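Local coordinates for protein 6-phosphogluconate dehydrogenase (Pseudomonas syringae, PDB 5U5G) that acts in fosfomycin biosynthesis, probably as an NADPH-dependent reductase of the (2-oxopropyl)phosphonic acid that it binds, at residues G14-R19 with G125-A130; R20-Q25 with Q44-A49; L222-S227 with E276-Q281. All coordinates share one frame; numbering follows the deposited sequence.

Contact 1 (G14-R19 with G125-A130); sequences GQAICR and GGVEGA. With 7VD ((2-oxopropyl)phosphonic acid), chain F.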
loop_
_atom_site.group_PDB
_atom_site.type_symbol
_atom_site.label_atom_id
_atom_site.label_comp_id
_atom_site.label_asym_id
_atom_site.label_seq_id
_atom_site.Cartn_x
_atom_site.Cartn_y
_atom_site.Cartn_z
ATOM N N GLY A 14 -5.830 -6.637 -22.401
ATOM C CA GLY A 14 -5.428 -6.621 -23.807
ATOM C C GLY A 14 -6.121 -5.526 -24.604
ATOM O O GLY A 14 -5.476 -4.754 -25.320
ATOM N N GLN A 15 -7.450 -5.443 -24.483
ATOM C CA GLN A 15 -8.206 -4.357 -25.107
ATOM C C GLN A 15 -7.645 -2.987 -24.737
ATOM O O GLN A 15 -7.488 -2.116 -25.598
ATOM C CB GLN A 15 -9.681 -4.439 -24.695
ATOM C CG GLN A 15 -10.487 -5.521 -25.415
ATOM C CD GLN A 15 -11.960 -5.509 -25.002
ATOM O OE1 GLN A 15 -12.648 -4.495 -25.166
ATOM N NE2 GLN A 15 -12.440 -6.630 -24.430
ATOM N N ALA A 16 -7.359 -2.769 -23.450
ATOM C CA ALA A 16 -6.898 -1.450 -23.017
ATOM C C ALA A 16 -5.523 -1.119 -23.595
ATOM O O ALA A 16 -5.291 0.003 -24.056
ATOM C CB ALA A 16 -6.874 -1.371 -21.491
ATOM N N ILE A 17 -4.597 -2.078 -23.582
ATOM C CA ILE A 17 -3.295 -1.837 -24.192
ATOM C C ILE A 17 -3.442 -1.593 -25.695
ATOM O O ILE A 17 -2.792 -0.702 -26.258
ATOM C CB ILE A 17 -2.332 -3.001 -23.874
ATOM C CG1 ILE A 17 -2.111 -3.068 -22.354
ATOM C CG2 ILE A 17 -1.020 -2.863 -24.656
ATOM C CD1 ILE A 17 -1.128 -4.115 -21.894
ATOM N N CYS A 18 -4.307 -2.365 -26.369
ATOM C CA CYS A 18 -4.558 -2.120 -27.789
ATOM C C CYS A 18 -5.080 -0.711 -28.042
ATOM O O CYS A 18 -4.638 -0.043 -28.985
ATOM C CB CYS A 18 -5.547 -3.138 -28.351
ATOM S SG CYS A 18 -4.784 -4.676 -28.797
ATOM N N ARG A 19 -6.038 -0.248 -27.231
ATOM C CA ARG A 19 -6.542 1.111 -27.413
ATOM C C ARG A 19 -5.421 2.134 -27.301
ATOM O O ARG A 19 -5.361 3.089 -28.084
ATOM C CB ARG A 19 -7.651 1.420 -26.401
ATOM C CG ARG A 19 -9.039 1.107 -26.928
ATOM C CD ARG A 19 -9.837 0.339 -25.915
ATOM N NE ARG A 19 -10.507 1.227 -24.966
ATOM C CZ ARG A 19 -10.943 0.829 -23.772
ATOM N NH1 ARG A 19 -10.747 -0.433 -23.384
ATOM N NH2 ARG A 19 -11.544 1.687 -22.953
ATOM N N GLY A 125 -0.626 -2.095 -13.169
ATOM C CA GLY A 125 -1.218 -0.776 -13.294
ATOM C C GLY A 125 -2.674 -0.840 -13.700
ATOM O O GLY A 125 -3.357 0.184 -13.720
ATOM N N GLY A 126 -3.158 -2.036 -14.020
ATOM C CA GLY A 126 -4.559 -2.241 -14.345
ATOM C C GLY A 126 -4.986 -1.595 -15.661
ATOM O O GLY A 126 -4.212 -0.947 -16.364
ATOM N N VAL A 127 -6.262 -1.821 -15.998
ATOM C CA VAL A 127 -6.870 -1.207 -17.182
ATOM C C VAL A 127 -6.668 0.305 -17.166
ATOM O O VAL A 127 -6.340 0.917 -18.190
ATOM C CB VAL A 127 -8.367 -1.578 -17.253
ATOM C CG1 VAL A 127 -9.128 -0.660 -18.210
ATOM C CG2 VAL A 127 -8.544 -3.044 -17.664
ATOM N N GLU A 128 -6.845 0.923 -15.994
ATOM C CA GLU A 128 -6.668 2.366 -15.848
ATOM C C GLU A 128 -5.267 2.802 -16.276
ATOM O O GLU A 128 -5.114 3.728 -17.081
ATOM C CB GLU A 128 -6.963 2.754 -14.396
ATOM C CG GLU A 128 -6.693 4.192 -14.027
ATOM C CD GLU A 128 -6.870 4.440 -12.527
ATOM O OE1 GLU A 128 -6.688 3.488 -11.728
ATOM O OE2 GLU A 128 -7.200 5.586 -12.148
ATOM N N GLY A 129 -4.232 2.117 -15.779
ATOM C CA GLY A 129 -2.876 2.464 -16.159
ATOM C C GLY A 129 -2.572 2.201 -17.621
ATOM O O GLY A 129 -1.772 2.917 -18.226
ATOM N N ALA A 130 -3.195 1.171 -18.208
ATOM C CA ALA A 130 -3.016 0.903 -19.633
ATOM C C ALA A 130 -3.563 2.037 -20.488
ATOM O O ALA A 130 -2.904 2.493 -21.430
ATOM C CB ALA A 130 -3.706 -0.410 -20.015
HETATM P P1 7VD F . -2.365 -5.059 -11.438
HETATM C C1 7VD F . -3.604 -6.354 -11.724
HETATM O O2 7VD F . -1.006 -5.576 -11.026
HETATM O O3 7VD F . -2.226 -4.142 -12.630
HETATM O O4 7VD F . -3.020 -4.326 -10.293
HETATM C C6 7VD F . -3.096 -7.773 -11.768
HETATM O O7 7VD F . -1.999 -8.045 -12.257
HETATM C C8 7VD F . -4.010 -8.812 -11.179
#
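The methyl of Ala130 sits in the shallow dip between two successive side chains of the other helix, with its CB 3.6 Å from Ala16 CB and 3.9 Å from Ile17 CG1. Ala16 answers in kind: its methyl faces the groove between Ala130 and Val127, one turn apart, and lies 4.0 Å from Val127 CG1. Val127 turns that branch across the gap because CG1 stands anti to the backbone N (chi1 163°). Ile17 lends only the flank of its CG1 branch, and the Ile17 side chain also packs on Phe7 of strand 5-8 and on Leu96. The two segments run nearly parallel, 12° apart, and bumps this small let their axes come within 8.6 Å. Helix 12-23 is the first helix of a Rossmann-type domain, and Gly14 closes a GxGxxG pattern consistent with a tight approach to the dinucleotide. Its partner, helix 126-131, follows the turn that holds the ligand. The backbone N of Gly125 donates to O3 of (2-oxopropyl)phosphonic acid at 2.7 Å and 158°, and Gly126 N adds a weak bond to the same oxygen. Gly126 and Val127 also touch the bound NADP. The phosphonate ligand is held further by Ser124, Lys173, Asn177 and Tyr217, and by Arg212 of the second subunit.

Contact 2 (R20-Q25 with Q44-A49); sequences RLLASQ and QGAVWA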
loop_
_atom_site.group_PDB
_atom_site.type_symbol
_atom_site.label_atom_id
_atom_site.label_comp_id
_atom_site.label_asym_id
_atom_site.label_seq_id
_atom_site.Cartn_x
_atom_site.Cartn_y
_atom_site.Cartn_z
ATOM N N ARG A 20 -4.514 1.945 -26.342
ATOM C CA ARG A 20 -3.387 2.864 -26.204
ATOM C C ARG A 20 -2.483 2.827 -27.432
ATOM O O ARG A 20 -2.029 3.874 -27.912
ATOM C CB ARG A 20 -2.606 2.528 -24.934
ATOM C CG ARG A 20 -1.524 3.519 -24.583
ATOM C CD ARG A 20 -2.115 4.808 -24.052
ATOM N NE ARG A 20 -1.081 5.815 -23.864
ATOM C CZ ARG A 20 -1.282 7.008 -23.308
ATOM N NH1 ARG A 20 -2.487 7.357 -22.878
ATOM N NH2 ARG A 20 -0.267 7.853 -23.186
ATOM N N LEU A 21 -2.211 1.631 -27.963
ATOM C CA LEU A 21 -1.381 1.543 -29.163
ATOM C C LEU A 21 -2.061 2.227 -30.346
ATOM O O LEU A 21 -1.420 2.975 -31.095
ATOM C CB LEU A 21 -1.073 0.082 -29.496
ATOM C CG LEU A 21 -0.271 -0.729 -28.479
ATOM C CD1 LEU A 21 -0.341 -2.200 -28.848
ATOM C CD2 LEU A 21 1.191 -0.249 -28.448
ATOM N N LEU A 22 -3.362 1.971 -30.539
ATOM C CA LEU A 22 -4.092 2.661 -31.596
ATOM C C LEU A 22 -4.036 4.173 -31.401
ATOM O O LEU A 22 -3.925 4.924 -32.373
ATOM C CB LEU A 22 -5.546 2.186 -31.644
ATOM C CG LEU A 22 -5.894 0.777 -32.144
ATOM C CD1 LEU A 22 -7.361 0.480 -31.869
ATOM C CD2 LEU A 22 -5.588 0.617 -33.620
ATOM N N ALA A 23 -4.098 4.634 -30.146
ATOM C CA ALA A 23 -4.128 6.069 -29.874
ATOM C C ALA A 23 -2.824 6.754 -30.271
ATOM O O ALA A 23 -2.825 7.953 -30.577
ATOM C CB ALA A 23 -4.450 6.324 -28.395
ATOM N N SER A 24 -1.711 6.022 -30.289
ATOM C CA SER A 24 -0.447 6.559 -30.772
ATOM C C SER A 24 -0.286 6.379 -32.273
ATOM O O SER A 24 0.779 6.699 -32.814
ATOM C CB SER A 24 0.737 5.903 -30.045
ATOM O OG SER A 24 1.118 4.686 -30.677
ATOM N N GLN A 25 -1.314 5.868 -32.948
ATOM C CA GLN A 25 -1.345 5.701 -34.401
ATOM C C GLN A 25 -0.403 4.588 -34.868
ATOM O O GLN A 25 0.098 4.599 -35.999
ATOM C CB GLN A 25 -1.073 7.036 -35.109
ATOM C CG GLN A 25 -2.127 8.084 -34.695
ATOM C CD GLN A 25 -1.933 9.474 -35.293
ATOM O OE1 GLN A 25 -1.842 10.470 -34.558
ATOM N NE2 GLN A 25 -1.903 9.553 -36.623
ATOM N N GLN A 44 -12.167 1.325 -34.241
ATOM C CA GLN A 44 -11.185 2.366 -33.974
ATOM C C GLN A 44 -9.892 2.197 -34.764
ATOM O O GLN A 44 -8.898 2.854 -34.444
ATOM C CB GLN A 44 -10.894 2.420 -32.481
ATOM C CG GLN A 44 -12.115 2.788 -31.657
ATOM C CD GLN A 44 -11.924 2.473 -30.183
ATOM O OE1 GLN A 44 -11.141 1.599 -29.826
ATOM N NE2 GLN A 44 -12.625 3.190 -29.328
ATOM N N GLY A 45 -9.877 1.348 -35.786
ATOM C CA GLY A 45 -8.742 1.259 -36.687
ATOM C C GLY A 45 -7.940 -0.028 -36.644
ATOM O O GLY A 45 -7.061 -0.204 -37.498
ATOM N N ALA A 46 -8.180 -0.928 -35.689
ATOM C CA ALA A 46 -7.441 -2.187 -35.704
ATOM C C ALA A 46 -7.912 -3.072 -36.860
ATOM O O ALA A 46 -9.011 -2.904 -37.394
ATOM C CB ALA A 46 -7.609 -2.929 -34.386
ATOM N N VAL A 47 -7.060 -4.029 -37.238
ATOM C CA VAL A 47 -7.327 -4.962 -38.333
ATOM C C VAL A 47 -7.497 -6.365 -37.753
ATOM O O VAL A 47 -6.607 -6.870 -37.055
ATOM C CB VAL A 47 -6.200 -4.944 -39.383
ATOM C CG1 VAL A 47 -6.501 -5.931 -40.499
ATOM C CG2 VAL A 47 -5.995 -3.527 -39.951
ATOM N N TRP A 48 -8.618 -7.011 -38.071
ATOM C CA TRP A 48 -8.879 -8.353 -37.563
ATOM C C TRP A 48 -7.996 -9.388 -38.253
ATOM O O TRP A 48 -7.915 -9.428 -39.485
ATOM C CB TRP A 48 -10.354 -8.715 -37.758
ATOM C CG TRP A 48 -10.706 -10.136 -37.385
ATOM C CD1 TRP A 48 -11.110 -11.135 -38.231
ATOM C CD2 TRP A 48 -10.685 -10.712 -36.073
ATOM N NE1 TRP A 48 -11.353 -12.291 -37.523
ATOM C CE2 TRP A 48 -11.096 -12.061 -36.199
ATOM C CE3 TRP A 48 -10.360 -10.220 -34.801
ATOM C CZ2 TRP A 48 -11.195 -12.923 -35.102
ATOM C CZ3 TRP A 48 -10.455 -11.087 -33.709
ATOM C CH2 TRP A 48 -10.874 -12.419 -33.869
ATOM N N ALA A 49 -7.322 -10.218 -37.450
ATOM C CA ALA A 49 -6.650 -11.420 -37.927
ATOM C C ALA A 49 -7.435 -12.629 -37.433
ATOM O O ALA A 49 -7.614 -12.770 -36.214
ATOM C CB ALA A 49 -5.198 -11.479 -37.433
#
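Leu22 carries this contact alone from its helix, spreading its two methyls over the turn at Gln44-Ala46. CD1 reaches the start of that turn, 3.8 Å from Gln44 O and 4.1 Å from Gln44 CB. CD2 lies over the following peptide, 3.9 Å from Gly45 C and 3.7 Å from Ala46 N, and also meets the methyl of Ala46, with Leu22 CD2 to Ala46 CB at 4.2 Å. Much of what the leucine covers is therefore backbone. The side chains of Leu22 and Gln44 cross at about a right angle, and the glutamine comes near through CB, its chain continuing extended beyond CG. In the next shell, the turn under Leu22 is set by a Schellman motif that ends helix 39-43: Gly45, with positive phi, is its C-prime residue, with Ala46 N bonded to Leu41 O and Gly45 N to Ile42 O. Helix 12-23 finishes likewise, in a Schellman motif at Gln25, whose N reaches Leu22 O at 2.8 Å, while Ser24 OG donates to Leu21 O. The contact therefore joins the C-terminal ends of two helices of the nucleotide-binding domain. Beneath them, Leu22 rests on Val28 of strand 28-31 and on Leu41 of helix 39-43, Ala46 leans on Val30 and Leu41, and Val47 bonds through its backbone to strand 28-31, beside which 47-48 is the outermost strand within this chain.

Contact 3 (L222-S227 with E276-Q281); sequences LGYALS and ESDQCQ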
loop_
_atom_site.group_PDB
_atom_site.type_symbol
_atom_site.label_atom_id
_atom_site.label_comp_id
_atom_site.label_asym_id
_atom_site.label_seq_id
_atom_site.Cartn_x
_atom_site.Cartn_y
_atom_site.Cartn_z
ATOM N N LEU A 222 -11.086 1.626 -2.245
ATOM C CA LEU A 222 -11.851 2.857 -2.043
ATOM C C LEU A 222 -12.607 3.257 -3.301
ATOM O O LEU A 222 -13.771 3.662 -3.228
ATOM C CB LEU A 222 -10.927 3.995 -1.632
ATOM C CG LEU A 222 -10.306 3.927 -0.244
ATOM C CD1 LEU A 222 -9.147 4.913 -0.217
ATOM C CD2 LEU A 222 -11.350 4.276 0.781
ATOM N N GLY A 223 -11.946 3.194 -4.459
ATOM C CA GLY A 223 -12.646 3.471 -5.704
ATOM C C GLY A 223 -13.851 2.571 -5.890
ATOM O O GLY A 223 -14.906 3.012 -6.360
ATOM N N TYR A 224 -13.713 1.297 -5.502
ATOM C CA TYR A 224 -14.818 0.347 -5.590
ATOM C C TYR A 224 -15.955 0.744 -4.663
ATOM O O TYR A 224 -17.134 0.692 -5.048
ATOM C CB TYR A 224 -14.330 -1.062 -5.249
ATOM C CG TYR A 224 -15.339 -2.175 -5.527
ATOM C CD1 TYR A 224 -15.510 -2.680 -6.816
ATOM C CD2 TYR A 224 -16.083 -2.747 -4.499
ATOM C CE1 TYR A 224 -16.430 -3.723 -7.083
ATOM C CE2 TYR A 224 -16.987 -3.788 -4.744
ATOM C CZ TYR A 224 -17.157 -4.265 -6.041
ATOM O OH TYR A 224 -18.050 -5.286 -6.293
ATOM N N ALA A 225 -15.627 1.111 -3.423
ATOM C CA ALA A 225 -16.673 1.472 -2.474
ATOM C C ALA A 225 -17.300 2.817 -2.833
ATOM O O ALA A 225 -18.522 2.976 -2.750
ATOM C CB ALA A 225 -16.111 1.485 -1.050
ATOM N N LEU A 226 -16.486 3.785 -3.264
ATOM C CA LEU A 226 -17.004 5.123 -3.537
ATOM C C LEU A 226 -17.926 5.131 -4.751
ATOM O O LEU A 226 -18.911 5.874 -4.783
ATOM C CB LEU A 226 -15.852 6.104 -3.747
ATOM C CG LEU A 226 -15.097 6.474 -2.471
ATOM C CD1 LEU A 226 -13.812 7.227 -2.835
ATOM C CD2 LEU A 226 -15.976 7.295 -1.538
ATOM N N SER A 227 -17.611 4.334 -5.765
ATOM C CA SER A 227 -18.422 4.297 -6.971
ATOM C C SER A 227 -19.647 3.404 -6.831
ATOM O O SER A 227 -20.433 3.313 -7.773
ATOM C CB SER A 227 -17.572 3.827 -8.151
ATOM O OG SER A 227 -17.182 2.471 -7.965
ATOM N N GLU A 276 -15.785 -14.630 -12.974
ATOM C CA GLU A 276 -15.793 -13.345 -13.658
ATOM C C GLU A 276 -16.210 -12.184 -12.770
ATOM O O GLU A 276 -16.219 -11.048 -13.253
ATOM C CB GLU A 276 -16.708 -13.383 -14.896
ATOM C CG GLU A 276 -16.114 -14.127 -16.096
ATOM C CD GLU A 276 -14.675 -13.692 -16.435
ATOM O OE1 GLU A 276 -14.353 -12.478 -16.394
ATOM O OE2 GLU A 276 -13.848 -14.582 -16.726
ATOM N N SER A 277 -16.556 -12.431 -11.504
ATOM C CA SER A 277 -16.877 -11.364 -10.568
ATOM C C SER A 277 -15.613 -10.646 -10.084
ATOM O O SER A 277 -14.490 -11.166 -10.156
ATOM C CB SER A 277 -17.651 -11.915 -9.375
ATOM O OG SER A 277 -18.903 -12.419 -9.784
ATOM N N ASP A 278 -15.819 -9.430 -9.575
ATOM C CA ASP A 278 -14.709 -8.538 -9.260
ATOM C C ASP A 278 -13.915 -9.052 -8.062
ATOM O O ASP A 278 -14.478 -9.590 -7.099
ATOM C CB ASP A 278 -15.240 -7.127 -8.975
ATOM C CG ASP A 278 -14.194 -6.048 -9.194
ATOM O OD1 ASP A 278 -13.369 -5.786 -8.272
ATOM O OD2 ASP A 278 -14.200 -5.455 -10.295
ATOM N N GLN A 279 -12.588 -8.876 -8.130
ATOM C CA GLN A 279 -11.726 -9.158 -6.984
ATOM C C GLN A 279 -12.233 -8.480 -5.711
ATOM O O GLN A 279 -12.096 -9.032 -4.615
ATOM C CB GLN A 279 -10.284 -8.709 -7.283
ATOM C CG GLN A 279 -10.182 -7.244 -7.720
ATOM C CD GLN A 279 -8.765 -6.771 -7.962
ATOM O OE1 GLN A 279 -7.796 -7.510 -7.743
ATOM N NE2 GLN A 279 -8.632 -5.533 -8.439
ATOM N N CYS A 280 -12.825 -7.296 -5.836
ATOM C CA CYS A 280 -13.325 -6.560 -4.679
ATOM C C CYS A 280 -14.619 -7.122 -4.114
ATOM O O CYS A 280 -15.146 -6.536 -3.171
ATOM C CB CYS A 280 -13.529 -5.088 -5.031
ATOM S SG CYS A 280 -12.012 -4.227 -5.481
ATOM N N GLN A 281 -15.140 -8.233 -4.641
ATOM C CA GLN A 281 -16.335 -8.841 -4.052
ATOM C C GLN A 281 -16.078 -9.467 -2.682
ATOM O O GLN A 281 -17.029 -9.931 -2.039
ATOM C CB GLN A 281 -16.924 -9.869 -5.021
ATOM C CG GLN A 281 -17.951 -9.247 -5.981
ATOM C CD GLN A 281 -19.158 -8.700 -5.231
ATOM O OE1 GLN A 281 -19.939 -9.462 -4.671
ATOM N NE2 GLN A 281 -19.304 -7.379 -5.199
#
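Tyr224 lays one face of its ring on Cys280, whose CB stands over the middle of the six carbons, 3.4 Å from the ring centroid and 9° off the normal, a close CH-pi contact. The sulfur is set to one side of this perch: Cys280 SG is 4.4 Å from the Tyr224 centroid and meets the ring obliquely. The ring reaches across to the loop with CG anti to the backbone N (chi1 -170°). Asp278 runs antiparallel alongside and meets the ring obliquely, its CG 3.9 Å from Tyr224 CE1. This is the tight part, and Cys280 is buried and also packs on Leu184 and Val220. Toward the phenol end the contact thins to a single polar link. Gln281 NE2 donates to Tyr224 OH at 2.7 Å and 155°, in the plane of its own amide and at the edge of the ring, while Gln281 OE1 is bonded to Ser284 OG, so the amide is gripped at both ends. Both residues are partly exposed here, and a triethylene glycol, probably from the crystallisation liquor, lies about 4 Å from the Tyr224 side chain. Asp278 OD1 accepts from Cys280 N at 2.9 Å through its anti lone pair, and is also hydrogen-bonded to Ser232 OG: an Asx turn that opens the 3-10 segment 279-281, in the helical C-terminal domain characteristic of the 3-hydroxyisobutyrate dehydrogenase family.

From the N terminus, helix 12-23 supplies the first segment of both contact 1 and contact 2, on successive turns. Contact 2 closes first, a short loop through strand 28-31 and helix 39-43 that ties the helix to the turn before the edge strand 47-48. It is nested inside the much longer loop of contact 1, which joins the helix to helix 126-131. The two touch, as Ala130 O packs on Arg20 CB and Arg19 CG on Gln44 OE1. Contact 3 follows in series and closes a separate loop in the helical C-terminal domain, joining helix 216-226 to the loop before helix 282-287; its centre lies about 18 Å from that of contact 1 and 29 Å from that of contact 2.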